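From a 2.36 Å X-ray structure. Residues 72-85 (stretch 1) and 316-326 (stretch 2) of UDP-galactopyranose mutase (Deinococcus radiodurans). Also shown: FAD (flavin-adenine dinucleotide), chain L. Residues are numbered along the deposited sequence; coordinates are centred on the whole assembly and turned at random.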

# COMPACT_ATOMS: atom_id res chain seq x y z
N TYR A 72 -6.83 -1.50 -3.25
CA TYR A 72 -7.63 -2.63 -3.68
C TYR A 72 -8.41 -3.19 -2.48
O TYR A 72 -7.84 -3.39 -1.41
CB TYR A 72 -6.72 -3.70 -4.29
CG TYR A 72 -6.21 -3.37 -5.68
CD1 TYR A 72 -6.86 -3.85 -6.81
CD2 TYR A 72 -5.08 -2.57 -5.86
CE1 TYR A 72 -6.40 -3.56 -8.08
CE2 TYR A 72 -4.62 -2.28 -7.14
CZ TYR A 72 -5.28 -2.77 -8.24
OH TYR A 72 -4.85 -2.50 -9.52
N ASP A 73 -9.71 -3.42 -2.66
CA ASP A 73 -10.55 -3.90 -1.56
C ASP A 73 -10.51 -5.42 -1.39
O ASP A 73 -9.74 -6.10 -2.08
CB ASP A 73 -12.00 -3.41 -1.73
CG ASP A 73 -12.70 -4.00 -2.95
OD1 ASP A 73 -12.25 -5.01 -3.54
OD2 ASP A 73 -13.74 -3.43 -3.32
N ASP A 74 -11.32 -5.95 -0.49
CA ASP A 74 -11.30 -7.39 -0.20
C ASP A 74 -11.53 -8.24 -1.45
O ASP A 74 -11.02 -9.36 -1.56
CB ASP A 74 -12.33 -7.75 0.87
CG ASP A 74 -11.90 -7.32 2.26
OD1 ASP A 74 -10.78 -6.77 2.40
OD2 ASP A 74 -12.67 -7.53 3.22
N ALA A 75 -12.30 -7.70 -2.40
CA ALA A 75 -12.65 -8.44 -3.61
C ALA A 75 -11.64 -8.26 -4.74
O ALA A 75 -11.77 -8.87 -5.80
CB ALA A 75 -14.04 -8.05 -4.09
N GLY A 76 -10.65 -7.40 -4.52
CA GLY A 76 -9.67 -7.10 -5.55
C GLY A 76 -10.08 -5.99 -6.51
O GLY A 76 -9.57 -5.92 -7.63
N VAL A 77 -11.02 -5.14 -6.09
CA VAL A 77 -11.41 -4.00 -6.91
C VAL A 77 -10.69 -2.73 -6.44
O VAL A 77 -10.67 -2.42 -5.26
CB VAL A 77 -12.94 -3.77 -6.89
CG1 VAL A 77 -13.32 -2.56 -7.75
CG2 VAL A 77 -13.68 -5.02 -7.38
N LEU A 78 -10.08 -2.01 -7.37
CA LEU A 78 -9.44 -0.73 -7.07
C LEU A 78 -10.49 0.32 -6.70
O LEU A 78 -11.35 0.64 -7.51
CB LEU A 78 -8.64 -0.26 -8.28
CG LEU A 78 -7.82 1.03 -8.14
CD1 LEU A 78 -6.76 0.90 -7.03
CD2 LEU A 78 -7.18 1.38 -9.47
N ILE A 79 -10.43 0.85 -5.47
CA ILE A 79 -11.42 1.82 -4.99
C ILE A 79 -10.78 3.07 -4.40
O ILE A 79 -9.56 3.12 -4.16
CB ILE A 79 -12.28 1.24 -3.87
CG1 ILE A 79 -11.39 0.97 -2.65
CG2 ILE A 79 -13.01 0.00 -4.35
CD1 ILE A 79 -12.11 0.65 -1.39
N HIS A 80 -11.61 4.08 -4.15
CA HIS A 80 -11.18 5.27 -3.40
C HIS A 80 -11.89 5.29 -2.06
O HIS A 80 -13.09 5.58 -1.98
CB HIS A 80 -11.51 6.55 -4.17
CG HIS A 80 -11.04 6.54 -5.60
ND1 HIS A 80 -11.34 7.55 -6.48
CD2 HIS A 80 -10.30 5.64 -6.28
CE1 HIS A 80 -10.80 7.27 -7.66
NE2 HIS A 80 -10.16 6.12 -7.56
N PRO A 81 -11.16 4.96 -0.98
CA PRO A 81 -11.81 4.90 0.33
C PRO A 81 -12.54 6.19 0.73
O PRO A 81 -13.51 6.09 1.48
CB PRO A 81 -10.64 4.62 1.30
CG PRO A 81 -9.58 3.98 0.43
CD PRO A 81 -9.73 4.62 -0.93
N TYR A 82 -12.10 7.35 0.24
CA TYR A 82 -12.71 8.62 0.66
C TYR A 82 -13.57 9.29 -0.41
O TYR A 82 -13.63 10.53 -0.49
CB TYR A 82 -11.65 9.61 1.14
CG TYR A 82 -10.70 9.02 2.15
CD1 TYR A 82 -9.45 8.55 1.75
CD2 TYR A 82 -11.04 8.93 3.49
CE1 TYR A 82 -8.57 7.99 2.66
CE2 TYR A 82 -10.16 8.38 4.42
CZ TYR A 82 -8.93 7.90 4.00
OH TYR A 82 -8.06 7.34 4.90
N GLY A 83 -14.25 8.48 -1.22
CA GLY A 83 -15.12 9.02 -2.25
C GLY A 83 -14.42 9.15 -3.59
O GLY A 83 -13.20 9.18 -3.66
N PRO A 84 -15.20 9.25 -4.66
CA PRO A 84 -14.65 9.24 -6.02
C PRO A 84 -13.74 10.45 -6.25
O PRO A 84 -14.15 11.58 -6.00
CB PRO A 84 -15.90 9.37 -6.89
CG PRO A 84 -16.89 10.10 -6.03
CD PRO A 84 -16.62 9.64 -4.63
N HIS A 85 -12.52 10.20 -6.71
CA HIS A 85 -11.63 11.29 -7.13
C HIS A 85 -11.32 11.24 -8.63
O HIS A 85 -10.60 10.35 -9.09
CB HIS A 85 -10.35 11.25 -6.30
CG HIS A 85 -10.54 11.73 -4.90
ND1 HIS A 85 -11.44 11.15 -4.03
CD2 HIS A 85 -9.98 12.76 -4.22
CE1 HIS A 85 -11.42 11.79 -2.88
NE2 HIS A 85 -10.54 12.77 -2.97
N ARG A 316 -10.96 -4.04 -15.24
CA ARG A 316 -11.78 -5.20 -15.60
C ARG A 316 -11.89 -6.17 -14.42
O ARG A 316 -10.89 -6.48 -13.79
CB ARG A 316 -11.17 -5.92 -16.80
CG ARG A 316 -12.00 -7.07 -17.31
CD ARG A 316 -11.29 -7.88 -18.38
NE ARG A 316 -11.93 -9.18 -18.55
CZ ARG A 316 -11.74 -9.99 -19.59
NH1 ARG A 316 -10.92 -9.64 -20.57
NH2 ARG A 316 -12.37 -11.16 -19.64
N HIS A 317 -13.09 -6.66 -14.14
CA HIS A 317 -13.31 -7.51 -12.97
C HIS A 317 -14.72 -8.10 -13.09
O HIS A 317 -15.59 -7.49 -13.69
CB HIS A 317 -13.21 -6.66 -11.70
CG HIS A 317 -13.00 -7.45 -10.44
ND1 HIS A 317 -14.00 -8.19 -9.84
CD2 HIS A 317 -11.91 -7.56 -9.63
CE1 HIS A 317 -13.53 -8.75 -8.74
NE2 HIS A 317 -12.27 -8.37 -8.58
N HIS A 318 -14.96 -9.28 -12.51
CA HIS A 318 -16.27 -9.91 -12.67
C HIS A 318 -17.25 -9.43 -11.61
O HIS A 318 -18.45 -9.66 -11.72
CB HIS A 318 -16.16 -11.45 -12.65
CG HIS A 318 -15.84 -12.01 -11.31
ND1 HIS A 318 -14.62 -11.81 -10.70
CD2 HIS A 318 -16.58 -12.76 -10.46
CE1 HIS A 318 -14.62 -12.42 -9.52
NE2 HIS A 318 -15.79 -13.00 -9.35
N GLN A 319 -16.73 -8.75 -10.60
CA GLN A 319 -17.58 -8.06 -9.65
C GLN A 319 -17.40 -6.56 -9.76
O GLN A 319 -16.65 -6.08 -10.60
CB GLN A 319 -17.29 -8.53 -8.23
CG GLN A 319 -17.55 -10.00 -8.06
CD GLN A 319 -17.14 -10.48 -6.71
OE1 GLN A 319 -16.03 -10.23 -6.26
NE2 GLN A 319 -18.05 -11.18 -6.03
N THR A 320 -18.11 -5.81 -8.92
CA THR A 320 -18.03 -4.37 -8.95
C THR A 320 -18.17 -3.81 -7.54
O THR A 320 -18.90 -4.36 -6.72
CB THR A 320 -19.10 -3.75 -9.90
OG1 THR A 320 -18.83 -2.36 -10.09
CG2 THR A 320 -20.49 -3.91 -9.33
N SER A 321 -17.42 -2.75 -7.26
CA SER A 321 -17.51 -2.08 -5.96
C SER A 321 -18.00 -0.64 -6.09
O SER A 321 -17.57 0.10 -6.98
CB SER A 321 -16.16 -2.10 -5.24
OG SER A 321 -15.80 -3.40 -4.88
N VAL A 322 -18.89 -0.26 -5.19
CA VAL A 322 -19.47 1.07 -5.18
C VAL A 322 -19.37 1.70 -3.79
O VAL A 322 -19.19 0.99 -2.80
CB VAL A 322 -20.96 1.03 -5.59
CG1 VAL A 322 -21.13 0.38 -6.94
CG2 VAL A 322 -21.79 0.30 -4.54
N VAL A 323 -19.52 3.02 -3.74
CA VAL A 323 -19.56 3.75 -2.48
C VAL A 323 -20.75 4.72 -2.43
O VAL A 323 -21.01 5.45 -3.40
CB VAL A 323 -18.25 4.53 -2.23
CG1 VAL A 323 -18.06 5.62 -3.28
CG2 VAL A 323 -18.27 5.13 -0.83
N TYR A 324 -21.45 4.70 -1.30
CA TYR A 324 -22.50 5.67 -0.97
C TYR A 324 -21.97 6.69 0.04
O TYR A 324 -21.42 6.32 1.07
CB TYR A 324 -23.69 4.95 -0.34
CG TYR A 324 -24.42 4.03 -1.29
CD1 TYR A 324 -25.56 4.45 -1.96
CD2 TYR A 324 -23.98 2.73 -1.52
CE1 TYR A 324 -26.24 3.61 -2.83
CE2 TYR A 324 -24.65 1.88 -2.39
CZ TYR A 324 -25.78 2.33 -3.04
OH TYR A 324 -26.45 1.51 -3.91
N GLU A 325 -22.14 7.98 -0.26
CA GLU A 325 -21.69 9.04 0.64
C GLU A 325 -22.81 9.67 1.46
O GLU A 325 -23.79 10.18 0.92
CB GLU A 325 -21.00 10.16 -0.14
CG GLU A 325 -19.70 9.79 -0.79
CD GLU A 325 -19.23 10.86 -1.74
OE1 GLU A 325 -19.18 10.58 -2.96
OE2 GLU A 325 -18.95 11.99 -1.29
N TYR A 326 -22.64 9.65 2.78
CA TYR A 326 -23.56 10.34 3.68
C TYR A 326 -22.89 11.58 4.30
O TYR A 326 -21.88 11.46 5.00
CB TYR A 326 -24.01 9.39 4.79
CG TYR A 326 -24.68 8.12 4.31
CD1 TYR A 326 -23.95 7.12 3.67
CD2 TYR A 326 -26.05 7.91 4.50
CE1 TYR A 326 -24.57 5.96 3.22
CE2 TYR A 326 -26.67 6.75 4.06
CZ TYR A 326 -25.93 5.77 3.42
OH TYR A 326 -26.55 4.61 2.98
PA FAD L . -5.72 16.31 2.13
O1A FAD L . -5.91 15.25 1.22
O2A FAD L . -6.85 16.41 2.97
O5B FAD L . -4.47 15.94 2.97
C5B FAD L . -4.09 16.58 4.13
C4B FAD L . -3.46 15.54 5.01
O4B FAD L . -3.04 16.12 6.19
C3B FAD L . -4.51 14.52 5.39
O3B FAD L . -4.22 13.25 4.92
C2B FAD L . -4.49 14.53 6.88
O2B FAD L . -4.54 13.24 7.35
C1B FAD L . -3.20 15.21 7.21
N9A FAD L . -3.23 15.81 8.54
C8A FAD L . -4.10 16.69 9.04
N7A FAD L . -3.78 16.97 10.28
C5A FAD L . -2.70 16.28 10.60
C6A FAD L . -1.94 16.18 11.75
N6A FAD L . -2.14 16.97 12.74
N1A FAD L . -0.86 15.36 11.78
C2A FAD L . -0.54 14.63 10.70
N3A FAD L . -1.28 14.74 9.58
C4A FAD L . -2.35 15.53 9.52
N1 FAD L . -10.86 16.74 -6.44
C2 FAD L . -10.82 16.65 -7.77
O2 FAD L . -10.04 17.29 -8.42
N3 FAD L . -11.68 15.82 -8.37
C4 FAD L . -12.55 15.08 -7.64
O4 FAD L . -13.31 14.34 -8.15
C4X FAD L . -12.58 15.21 -6.30
N5 FAD L . -13.46 14.48 -5.58
C5X FAD L . -13.49 14.60 -4.24
C6 FAD L . -14.38 13.85 -3.52
C7 FAD L . -14.42 13.96 -2.16
C7M FAD L . -15.38 13.17 -1.37
C8 FAD L . -13.55 14.80 -1.52
C8M FAD L . -13.63 14.89 -0.04
C9 FAD L . -12.64 15.54 -2.24
C9A FAD L . -12.61 15.46 -3.61
N10 FAD L . -11.71 16.18 -4.35
C10 FAD L . -11.72 16.05 -5.69
C1' FAD L . -10.83 17.20 -3.72
C2' FAD L . -9.50 16.65 -3.26
O2' FAD L . -9.80 15.71 -2.29
C3' FAD L . -8.59 17.70 -2.64
O3' FAD L . -8.18 18.67 -3.49
C4' FAD L . -7.26 17.12 -2.33
O4' FAD L . -7.51 15.77 -2.07
C5' FAD L . -6.70 17.86 -1.15
O5' FAD L . -5.33 17.77 -1.00
P FAD L . -4.70 18.28 0.33
O1P FAD L . -3.35 17.87 0.38
O2P FAD L . -4.76 19.69 0.30
O3P FAD L . -5.55 17.73 1.52

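Stretch 1 is mostly turn and loop, laid against one face of the strand that runs from Thr320 to Tyr326. No backbone-to-backbone hydrogen bond joins the two; both hydrogen bonds between them are donated by stretch 2 side chains, one to a carboxylate and one to a backbone carbonyl. CA atoms come nearest at Val77 and Ser321, 6.5 Å apart. On the strand, alternation sets the rule: Ser321, Val323 and Glu325 point their CB atoms toward stretch 1, while Thr320 and Val322 point away. The contact is modest, burying 435 Å² over both sides.

Asp73 opens the contact and does two jobs. Its OD1 organises the type I turn from Asp73 to Gly76, accepting a well-aligned hydrogen bond from Val77 N at 2.8 Å and a weak one from Ala75 N at 2.9 Å. Its OD2 is left free to reach across the interface, where it accepts a short hydrogen bond of 2.6 Å from Ser321 OG. One carboxylate thus holds the turn in shape and ties it to the strand.

Ala75 contributes its backbone and its methyl: its carbonyl O lies at the edge of the His317 ring, near the ring plane, and accepts a hydrogen bond from His317 NE2 at 2.9 Å, while Ala75 CB lies 3.7 Å from Gln319 OE1. The other ring nitrogen is engaged locally, with Gln319 N donating to His317 ND1 at 2.9 Å, so the ring is fixed from both nitrogens. Gly76 follows with positive phi, where a CB would be jammed against the preceding carbonyl; the turn itself calls for glycine.

Val77 then covers a face of the same imidazole. Its CG2 sits 3.8 Å from the centroid of the His317 ring, only 6° off the normal, a CH-pi contact that complements the polar one at the ring edge. Val77 CB also packs 3.5 Å from Ser321 OG. The short strand at Leu78 and Ile79 alternates in turn: Leu78 points away, and Ile79 points toward stretch 2, placing CG2 3.9 Å from Ser321 CB.

From His80 to Gly83 a second type I turn carries the chain along, its own side chains making no close contact with the strand. At Gly83 a CB would meet FAD C7M at 2.8 Å, and the backbone angles again demand glycine. Gly83 brings the chain back to the strand, and Pro84 extends the contact, its CD 3.2 Å from Glu325 OE1 and 4.5 Å from Val323 CG1, so the ring meets both a carboxylate and an apolar neighbour. His85 turns instead to the cofactor: one face of its ring lies against the flavin, and its NE2 hydrogen-bonds FAD O2' at 3.1 Å.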